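Long-range contacts in dermonecrotic toxin (PDB 2EBF), which acts as a mitogenic toxin of Pasteurella multocida that induces bone resorption, linked to severe atrophic rhinitis in pigs and seen here through its C-terminal region: residues 198-203 and 253-258; 207-212 and 257-262; 214-219 and 232-237. One frame throughout, in Å; residues are numbered along the deposited sequence.

All three contacts lie within the C2 domain part of the toxin's C-terminal region and gather round one small antiparallel sheet and the start of helix 234-248. Contact 1 sets a loop against edge strand 254-257, and contact 2 pairs strand 205-207 with the central strand 260-263. Their centres are 11 Å apart, they share I257 and E258, and R255 O lies 2.8 Å from Y262 N, a probable hydrogen bond between the strands. Contact 3, centred 13 Å from contact 2, touches it where I210 CG2 meets S235 CB at 3.5 Å. The side chain of E208, in contact 2, is about 6 Å from a bound glucose.

Contact 1 of 3, residues 198-203 and 253-258; sequences AIDFPV and KCRIIE
The carbonyl oxygen of A198 is approached by both terminal nitrogens of R255. NH1 of R255 lies 2.7 Å from A198 O and NH2 reaches the same oxygen at 3.1 Å, but both hydrogen bonds are bent and weak, with N-H...O angles of 138° and 125°. The firmer polar link is the salt bridge from D200 OD2 to R255 NH2, 2.7 Å long. Both acceptors sit at the edge of the guanidinium, near its plane, while the D200 carboxylate is turned 64° against that plane. I199 CA lies over one guanidinium face. The arginine's CG runs anti to the backbone N, and a bend at chi3 turns the guanidinium toward 198-200.

R255 belongs to strand 254-257, an outer strand of a three-stranded antiparallel sheet, and the contact lays the irregular loop that leads into strand 205-207 alongside it, running roughly the other way. The closest CA atoms, F201 CA and K253 CA, are 6.8 Å apart, and side chains bridge the gap. Y262, on the neighbouring strand 260-263, also packs on I199.

F201 sets its ring against K253, just ahead of the strand. K253 CB stands over one face, 4.2 Å from the centroid of the F201 ring and close to the ring normal, a CH-pi contact; I199 CG2 lies over the centre of the opposite face. Thus the ring is sandwiched between its own loop and K253, with R255 N at its edge. At the far end the methyl I257 CD1 packs against A198 CB at 3.8 Å and presses more tightly on I199 CD1, 3.5 Å away.

Contact 2 of 3, residues 207-212 and 257-262; sequences IEDISV and IENSLY
I207 and L261 form an antiparallel, hydrogen-bonded pair with their CA atoms 5.0 Å apart. The bond from I207 N to L261 O and the return bond from L261 N to I207 O are both 2.9 Å. This pair joins strand 205-207 to the central strand of a three-stranded antiparallel sheet, whose other neighbour, 254-257, leads into it through the type I' turn I257-S260, making a tight beta hairpin. Past I207, 207-212 bends off the sheet but keeps a backbone grip on the turn, I210 N donating to N259 O.

S260 extends the polar seam with its side chain. Its hydroxyl OG donates to E208 O over 2.6 Å, in the carbonyl plane and on a lone pair of that oxygen, and the serine CA also comes near the carbonyls of I207 and E208. One main-chain oxygen thus receives a partner where the regular strand pairing has stopped. Nearby, D209 OD2 accepts from S211 N at 3.1 Å, an Asx turn at the bend; the amide comes in from above the carboxylate plane.

I207 and L261 point to the same face of the sheet, where I207 CD1 and L261 CD2 approach to 4.2 Å. Helix 288-300 covers them with L296 and F292. I210, which also packs on S235 and L238 of helix 234-248, crosses L261 at about a right angle. Its CG1 lies anti to its own carbonyl carbon (chi1 -76°), and a turn about CG1 short of any staggered position (chi2 -34°) brings I210 CD1 to only 3.3 Å from L261 CB, a tight carbon pair.

Contact 3 of 3, residues 214-219 and 232-237; sequences DKIQTN and GSNSAL
D214 meets helix 234-248 at its N-terminus, where S233 fills the N-cap position, through a carboxylate whose two oxygens both bond to S235 in the first turn. OD1 of D214 accepts from S235 N over 2.8 Å in a nearly straight bond of 169°, while D214 OD2 takes the S235 hydroxyl OG at 2.6 Å. Each oxygen uses its syn lone pair, so backbone and side chain of the serine are bound together by one flat group. S235 OG sits between its own backbone N and carbonyl carbon (chi1 63°), the position that brings it alongside the amide to face the same carboxylate. S233 OG in turn donates to S235 OG. A negative charge at this helix end would probably be favoured by the helix dipole.

Amide-to-backbone bonding is the work of the residue before it, N234, which reaches from the helix into the bend of 214-219. Its ND2 donates to T218 O; the acceptor lies almost in the amide plane. ND2 also bonds to F213 O, so two carbonyls of the loop hold the buried amide, and its OD1 receives a weak bond from Y220 N.

Van der Waals contact is slight. I216, which also touches M295 and V299 of helix 288-300, crosses N234 obliquely, I216 CG1 lying 3.4 Å from N234 ND2.

Contact 1 of 3, residues 198-203 and 253-258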
loop_
_atom_site.group_PDB
_atom_site.type_symbol
_atom_site.label_atom_id
_atom_site.label_comp_id
_atom_site.label_asym_id
_atom_site.label_seq_id
_atom_site.Cartn_x
_atom_site.Cartn_y
_atom_site.Cartn_z
ATOM N N ALA A 198 -6.491 26.906 -21.955
ATOM C CA ALA A 198 -6.487 26.412 -23.339
ATOM C C ALA A 198 -6.112 24.934 -23.426
ATOM O O ALA A 198 -6.611 24.215 -24.293
ATOM C CB ALA A 198 -5.556 27.250 -24.205
ATOM N N ILE A 199 -5.229 24.487 -22.531
ATOM C CA ILE A 199 -4.859 23.071 -22.448
ATOM C C ILE A 199 -6.090 22.217 -22.138
ATOM O O ILE A 199 -6.844 22.512 -21.204
ATOM C CB ILE A 199 -3.720 22.824 -21.421
ATOM C CG1 ILE A 199 -2.358 23.074 -22.070
ATOM C CG2 ILE A 199 -3.748 21.402 -20.898
ATOM C CD1 ILE A 199 -1.776 24.415 -21.771
ATOM N N ASP A 200 -6.288 21.172 -22.939
ATOM C CA ASP A 200 -7.497 20.350 -22.865
ATOM C C ASP A 200 -7.226 18.905 -22.425
ATOM O O ASP A 200 -8.118 18.049 -22.480
ATOM C CB ASP A 200 -8.264 20.399 -24.203
ATOM C CG ASP A 200 -7.491 19.768 -25.362
ATOM O OD1 ASP A 200 -8.144 19.314 -26.329
ATOM O OD2 ASP A 200 -6.241 19.725 -25.315
ATOM N N PHE A 201 -5.994 18.643 -21.993
ATOM C CA PHE A 201 -5.621 17.346 -21.430
ATOM C C PHE A 201 -5.078 17.521 -20.006
ATOM O O PHE A 201 -4.610 18.609 -19.666
ATOM C CB PHE A 201 -4.610 16.615 -22.333
ATOM C CG PHE A 201 -3.363 17.410 -22.651
ATOM C CD1 PHE A 201 -2.292 17.452 -21.758
ATOM C CD2 PHE A 201 -3.247 18.089 -23.862
ATOM C CE1 PHE A 201 -1.134 18.177 -22.055
ATOM C CE2 PHE A 201 -2.093 18.815 -24.169
ATOM C CZ PHE A 201 -1.036 18.859 -23.263
ATOM N N PRO A 202 -5.183 16.472 -19.158
ATOM C CA PRO A 202 -4.488 16.512 -17.869
ATOM C C PRO A 202 -2.981 16.602 -18.085
ATOM O O PRO A 202 -2.411 15.785 -18.809
ATOM C CB PRO A 202 -4.854 15.170 -17.219
ATOM C CG PRO A 202 -6.089 14.720 -17.919
ATOM C CD PRO A 202 -5.962 15.230 -19.321
ATOM N N VAL A 203 -2.355 17.603 -17.475
ATOM C CA VAL A 203 -0.910 17.801 -17.591
ATOM C C VAL A 203 -0.145 17.030 -16.513
ATOM O O VAL A 203 -0.504 17.060 -15.331
ATOM C CB VAL A 203 -0.527 19.302 -17.531
ATOM C CG1 VAL A 203 0.978 19.481 -17.672
ATOM C CG2 VAL A 203 -1.241 20.083 -18.624
ATOM N N LYS A 253 -0.478 14.820 -27.039
ATOM C CA LYS A 253 -0.707 15.492 -25.755
ATOM C C LYS A 253 0.509 16.332 -25.347
ATOM O O LYS A 253 0.968 16.286 -24.205
ATOM C CB LYS A 253 -1.075 14.479 -24.661
ATOM C CG LYS A 253 -2.296 13.624 -24.975
ATOM C CD LYS A 253 -2.417 12.459 -24.001
ATOM C CE LYS A 253 -3.388 11.398 -24.517
ATOM N NZ LYS A 253 -3.374 10.176 -23.663
ATOM N N CYS A 254 1.031 17.089 -26.305
ATOM C CA CYS A 254 2.097 18.045 -26.054
ATOM C C CYS A 254 1.716 19.356 -26.713
ATOM O O CYS A 254 1.357 19.382 -27.894
ATOM C CB CYS A 254 3.423 17.550 -26.627
ATOM S SG CYS A 254 4.010 16.007 -25.941
ATOM N N ARG A 255 1.774 20.440 -25.944
ATOM C CA ARG A 255 1.470 21.759 -26.474
ATOM C C ARG A 255 2.392 22.820 -25.890
ATOM O O ARG A 255 2.734 22.773 -24.704
ATOM C CB ARG A 255 0.010 22.134 -26.212
ATOM C CG ARG A 255 -0.559 23.106 -27.243
ATOM C CD ARG A 255 -1.867 23.739 -26.794
ATOM N NE ARG A 255 -2.915 22.753 -26.533
ATOM C CZ ARG A 255 -4.160 23.054 -26.168
ATOM N NH1 ARG A 255 -4.531 24.323 -26.026
ATOM N NH2 ARG A 255 -5.037 22.082 -25.946
ATOM N N ILE A 256 2.799 23.764 -26.738
ATOM C CA ILE A 256 3.550 24.936 -26.294
ATOM C C ILE A 256 2.625 26.145 -26.249
ATOM O O ILE A 256 1.923 26.439 -27.219
ATOM C CB ILE A 256 4.779 25.235 -27.192
ATOM C CG1 ILE A 256 5.748 24.049 -27.185
ATOM C CG2 ILE A 256 5.499 26.509 -26.723
ATOM C CD1 ILE A 256 6.742 24.054 -28.329
ATOM N N ILE A 257 2.614 26.826 -25.107
ATOM C CA ILE A 257 1.904 28.087 -24.959
ATOM C C ILE A 257 2.847 29.084 -24.303
ATOM O O ILE A 257 3.334 28.845 -23.196
ATOM C CB ILE A 257 0.602 27.946 -24.123
ATOM C CG1 ILE A 257 -0.437 27.113 -24.882
ATOM C CG2 ILE A 257 0.032 29.324 -23.766
ATOM C CD1 ILE A 257 -1.758 26.919 -24.154
ATOM N N GLU A 258 3.113 30.184 -25.010
ATOM C CA GLU A 258 3.927 31.285 -24.498
ATOM C C GLU A 258 5.215 30.809 -23.821
ATOM O O GLU A 258 5.413 31.037 -22.625
ATOM C CB GLU A 258 3.114 32.161 -23.535
ATOM C CG GLU A 258 2.079 33.058 -24.205
ATOM C CD GLU A 258 1.459 34.056 -23.238
ATOM O OE1 GLU A 258 1.617 35.279 -23.458
ATOM O OE2 GLU A 258 0.825 33.617 -22.252
#

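Contact 2 of 3, residues 207-212 and 257-262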
loop_
_atom_site.group_PDB
_atom_site.type_symbol
_atom_site.label_atom_id
_atom_site.label_comp_id
_atom_site.label_asym_id
_atom_site.label_seq_id
_atom_site.Cartn_x
_atom_site.Cartn_y
_atom_site.Cartn_z
ATOM N N ILE A 207 7.752 21.946 -18.968
ATOM C CA ILE A 207 9.018 22.643 -19.102
ATOM C C ILE A 207 8.647 24.124 -19.194
ATOM O O ILE A 207 8.066 24.576 -20.188
ATOM C CB ILE A 207 9.834 22.161 -20.336
ATOM C CG1 ILE A 207 10.426 20.764 -20.097
ATOM C CG2 ILE A 207 10.980 23.122 -20.626
ATOM C CD1 ILE A 207 9.420 19.619 -20.063
ATOM N N GLU A 208 8.960 24.859 -18.129
ATOM C CA GLU A 208 8.502 26.236 -17.960
ATOM C C GLU A 208 9.135 27.191 -18.979
ATOM O O GLU A 208 8.444 28.015 -19.573
ATOM C CB GLU A 208 8.774 26.707 -16.524
ATOM C CG GLU A 208 8.333 28.136 -16.231
ATOM C CD GLU A 208 8.322 28.474 -14.749
ATOM O OE1 GLU A 208 8.973 27.762 -13.955
ATOM O OE2 GLU A 208 7.656 29.463 -14.375
ATOM N N ASP A 209 10.445 27.068 -19.169
ATOM C CA ASP A 209 11.167 27.900 -20.127
ATOM C C ASP A 209 11.796 27.040 -21.217
ATOM O O ASP A 209 12.783 26.342 -20.986
ATOM C CB ASP A 209 12.233 28.736 -19.408
ATOM C CG ASP A 209 12.828 29.826 -20.289
ATOM O OD1 ASP A 209 13.426 30.760 -19.722
ATOM O OD2 ASP A 209 12.704 29.763 -21.533
ATOM N N ILE A 210 11.217 27.122 -22.411
ATOM C CA ILE A 210 11.666 26.367 -23.583
ATOM C C ILE A 210 13.143 26.591 -23.973
ATOM O O ILE A 210 13.768 25.715 -24.578
ATOM C CB ILE A 210 10.696 26.628 -24.787
ATOM C CG1 ILE A 210 9.383 25.849 -24.607
ATOM C CG2 ILE A 210 11.325 26.307 -26.129
ATOM C CD1 ILE A 210 9.534 24.517 -23.918
ATOM N N SER A 211 13.692 27.751 -23.613
ATOM C CA SER A 211 15.091 28.090 -23.911
ATOM C C SER A 211 16.101 27.109 -23.310
ATOM O O SER A 211 17.243 27.039 -23.758
ATOM C CB SER A 211 15.415 29.521 -23.459
ATOM O OG SER A 211 15.556 29.605 -22.051
ATOM N N VAL A 212 15.672 26.364 -22.291
ATOM C CA VAL A 212 16.487 25.319 -21.656
ATOM C C VAL A 212 16.950 24.266 -22.676
ATOM O O VAL A 212 17.984 23.616 -22.495
ATOM C CB VAL A 212 15.720 24.638 -20.483
ATOM C CG1 VAL A 212 16.596 23.618 -19.780
ATOM C CG2 VAL A 212 15.261 25.673 -19.470
ATOM N N ILE A 257 2.614 26.826 -25.107
ATOM C CA ILE A 257 1.904 28.087 -24.959
ATOM C C ILE A 257 2.847 29.084 -24.303
ATOM O O ILE A 257 3.334 28.845 -23.196
ATOM C CB ILE A 257 0.602 27.946 -24.123
ATOM C CG1 ILE A 257 -0.437 27.113 -24.882
ATOM C CG2 ILE A 257 0.032 29.324 -23.766
ATOM C CD1 ILE A 257 -1.758 26.919 -24.154
ATOM N N GLU A 258 3.113 30.184 -25.010
ATOM C CA GLU A 258 3.927 31.285 -24.498
ATOM C C GLU A 258 5.215 30.809 -23.821
ATOM O O GLU A 258 5.413 31.037 -22.625
ATOM C CB GLU A 258 3.114 32.161 -23.535
ATOM C CG GLU A 258 2.079 33.058 -24.205
ATOM C CD GLU A 258 1.459 34.056 -23.238
ATOM O OE1 GLU A 258 1.617 35.279 -23.458
ATOM O OE2 GLU A 258 0.825 33.617 -22.252
ATOM N N ASN A 259 6.074 30.133 -24.583
ATOM C CA ASN A 259 7.409 29.730 -24.109
ATOM C C ASN A 259 7.438 28.566 -23.100
ATOM O O ASN A 259 8.504 28.202 -22.595
ATOM C CB ASN A 259 8.184 30.948 -23.572
ATOM C CG ASN A 259 9.679 30.695 -23.458
ATOM O OD1 ASN A 259 10.244 30.757 -22.365
ATOM N ND2 ASN A 259 10.324 30.408 -24.585
ATOM N N SER A 260 6.272 27.987 -22.818
ATOM C CA SER A 260 6.181 26.820 -21.935
ATOM C C SER A 260 5.651 25.595 -22.674
ATOM O O SER A 260 4.705 25.697 -23.456
ATOM C CB SER A 260 5.302 27.124 -20.718
ATOM O OG SER A 260 5.883 28.124 -19.897
ATOM N N LEU A 261 6.267 24.443 -22.408
ATOM C CA LEU A 261 5.846 23.168 -22.991
ATOM C C LEU A 261 5.112 22.315 -21.960
ATOM O O LEU A 261 5.615 22.080 -20.860
ATOM C CB LEU A 261 7.056 22.410 -23.539
ATOM C CG LEU A 261 6.948 20.937 -23.941
ATOM C CD1 LEU A 261 6.164 20.763 -25.228
ATOM C CD2 LEU A 261 8.338 20.340 -24.075
ATOM N N TYR A 262 3.921 21.860 -22.338
ATOM C CA TYR A 262 3.053 21.071 -21.473
ATOM C C TYR A 262 2.903 19.677 -22.055
ATOM O O TYR A 262 2.592 19.523 -23.242
ATOM C CB TYR A 262 1.685 21.743 -21.353
ATOM C CG TYR A 262 1.754 23.144 -20.789
ATOM C CD1 TYR A 262 2.045 24.241 -21.607
ATOM C CD2 TYR A 262 1.536 23.374 -19.438
ATOM C CE1 TYR A 262 2.118 25.528 -21.082
ATOM C CE2 TYR A 262 1.608 24.654 -18.902
ATOM C CZ TYR A 262 1.896 25.727 -19.728
ATOM O OH TYR A 262 1.962 26.989 -19.185
#

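Contact 3 of 3, residues 214-219 and 232-237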
loop_
_atom_site.group_PDB
_atom_site.type_symbol
_atom_site.label_atom_id
_atom_site.label_comp_id
_atom_site.label_asym_id
_atom_site.label_seq_id
_atom_site.Cartn_x
_atom_site.Cartn_y
_atom_site.Cartn_z
ATOM N N ASP A 214 18.050 24.925 -25.588
ATOM C CA ASP A 214 19.199 25.488 -26.295
ATOM C C ASP A 214 20.458 25.416 -25.441
ATOM O O ASP A 214 21.565 25.635 -25.933
ATOM C CB ASP A 214 18.913 26.931 -26.704
ATOM C CG ASP A 214 17.667 27.057 -27.558
ATOM O OD1 ASP A 214 17.294 26.073 -28.234
ATOM O OD2 ASP A 214 17.054 28.142 -27.552
ATOM N N LYS A 215 20.278 25.101 -24.161
ATOM C CA LYS A 215 21.389 24.993 -23.227
ATOM C C LYS A 215 22.100 23.647 -23.317
ATOM O O LYS A 215 23.224 23.503 -22.832
ATOM C CB LYS A 215 20.913 25.239 -21.791
ATOM C CG LYS A 215 21.017 26.689 -21.313
ATOM C CD LYS A 215 19.846 27.550 -21.783
ATOM C CE LYS A 215 19.658 28.768 -20.876
ATOM N NZ LYS A 215 18.691 29.748 -21.454
ATOM N N ILE A 216 21.444 22.663 -23.931
ATOM C CA ILE A 216 22.001 21.310 -24.025
ATOM C C ILE A 216 23.061 21.188 -25.126
ATOM O O ILE A 216 23.074 21.970 -26.077
ATOM C CB ILE A 216 20.902 20.217 -24.190
ATOM C CG1 ILE A 216 20.128 20.404 -25.496
ATOM C CG2 ILE A 216 19.965 20.213 -22.975
ATOM C CD1 ILE A 216 19.352 19.183 -25.934
ATOM N N GLN A 217 23.937 20.197 -24.974
ATOM C CA GLN A 217 25.102 20.012 -25.844
ATOM C C GLN A 217 24.761 19.701 -27.307
ATOM O O GLN A 217 25.370 20.268 -28.221
ATOM C CB GLN A 217 26.009 18.921 -25.266
ATOM C CG GLN A 217 27.406 18.872 -25.872
ATOM C CD GLN A 217 28.387 18.078 -25.022
ATOM O OE1 GLN A 217 28.299 18.067 -23.790
ATOM N NE2 GLN A 217 29.335 17.416 -25.680
ATOM N N THR A 218 23.795 18.810 -27.521
ATOM C CA THR A 218 23.446 18.339 -28.864
ATOM C C THR A 218 22.644 19.374 -29.660
ATOM O O THR A 218 21.628 19.894 -29.187
ATOM C CB THR A 218 22.681 16.988 -28.811
ATOM O OG1 THR A 218 23.410 16.054 -28.004
ATOM C CG2 THR A 218 22.493 16.400 -30.211
ATOM N N ASN A 219 23.125 19.673 -30.864
ATOM C CA ASN A 219 22.411 20.534 -31.796
ATOM C C ASN A 219 21.555 19.690 -32.727
ATOM O O ASN A 219 21.959 19.374 -33.849
ATOM C CB ASN A 219 23.385 21.394 -32.606
ATOM C CG ASN A 219 24.068 22.455 -31.769
ATOM O OD1 ASN A 219 23.441 23.114 -30.935
ATOM N ND2 ASN A 219 25.365 22.636 -31.998
ATOM N N GLY A 232 17.639 27.375 -36.444
ATOM C CA GLY A 232 18.975 27.546 -35.870
ATOM C C GLY A 232 19.183 27.187 -34.405
ATOM O O GLY A 232 20.268 27.418 -33.861
ATOM N N SER A 233 18.158 26.628 -33.760
ATOM C CA SER A 233 18.268 26.183 -32.362
ATOM C C SER A 233 17.350 24.993 -32.063
ATOM O O SER A 233 16.451 24.682 -32.851
ATOM C CB SER A 233 17.992 27.336 -31.388
ATOM O OG SER A 233 16.648 27.778 -31.471
ATOM N N ASN A 234 17.589 24.331 -30.929
ATOM C CA ASN A 234 16.745 23.217 -30.489
ATOM C C ASN A 234 15.322 23.685 -30.210
ATOM O O ASN A 234 14.362 23.077 -30.679
ATOM C CB ASN A 234 17.337 22.522 -29.260
ATOM C CG ASN A 234 18.600 21.739 -29.576
ATOM O OD1 ASN A 234 18.818 21.307 -30.709
ATOM N ND2 ASN A 234 19.437 21.546 -28.570
ATOM N N SER A 235 15.201 24.789 -29.475
ATOM C CA SER A 235 13.905 25.389 -29.159
ATOM C C SER A 235 13.124 25.843 -30.396
ATOM O O SER A 235 11.899 25.978 -30.345
ATOM C CB SER A 235 14.082 26.559 -28.188
ATOM O OG SER A 235 14.857 27.596 -28.761
ATOM N N ALA A 236 13.835 26.071 -31.500
ATOM C CA ALA A 236 13.213 26.444 -32.773
ATOM C C ALA A 236 12.626 25.238 -33.519
ATOM O O ALA A 236 11.626 25.374 -34.230
ATOM C CB ALA A 236 14.205 27.187 -33.653
ATOM N N LEU A 237 13.257 24.073 -33.356
ATOM C CA LEU A 237 12.759 22.808 -33.916
ATOM C C LEU A 237 11.425 22.400 -33.308
ATOM O O LEU A 237 10.566 21.823 -33.982
ATOM C CB LEU A 237 13.743 21.670 -33.639
ATOM C CG LEU A 237 15.101 21.543 -34.318
ATOM C CD1 LEU A 237 15.742 20.271 -33.827
ATOM C CD2 LEU A 237 14.979 21.519 -35.844
#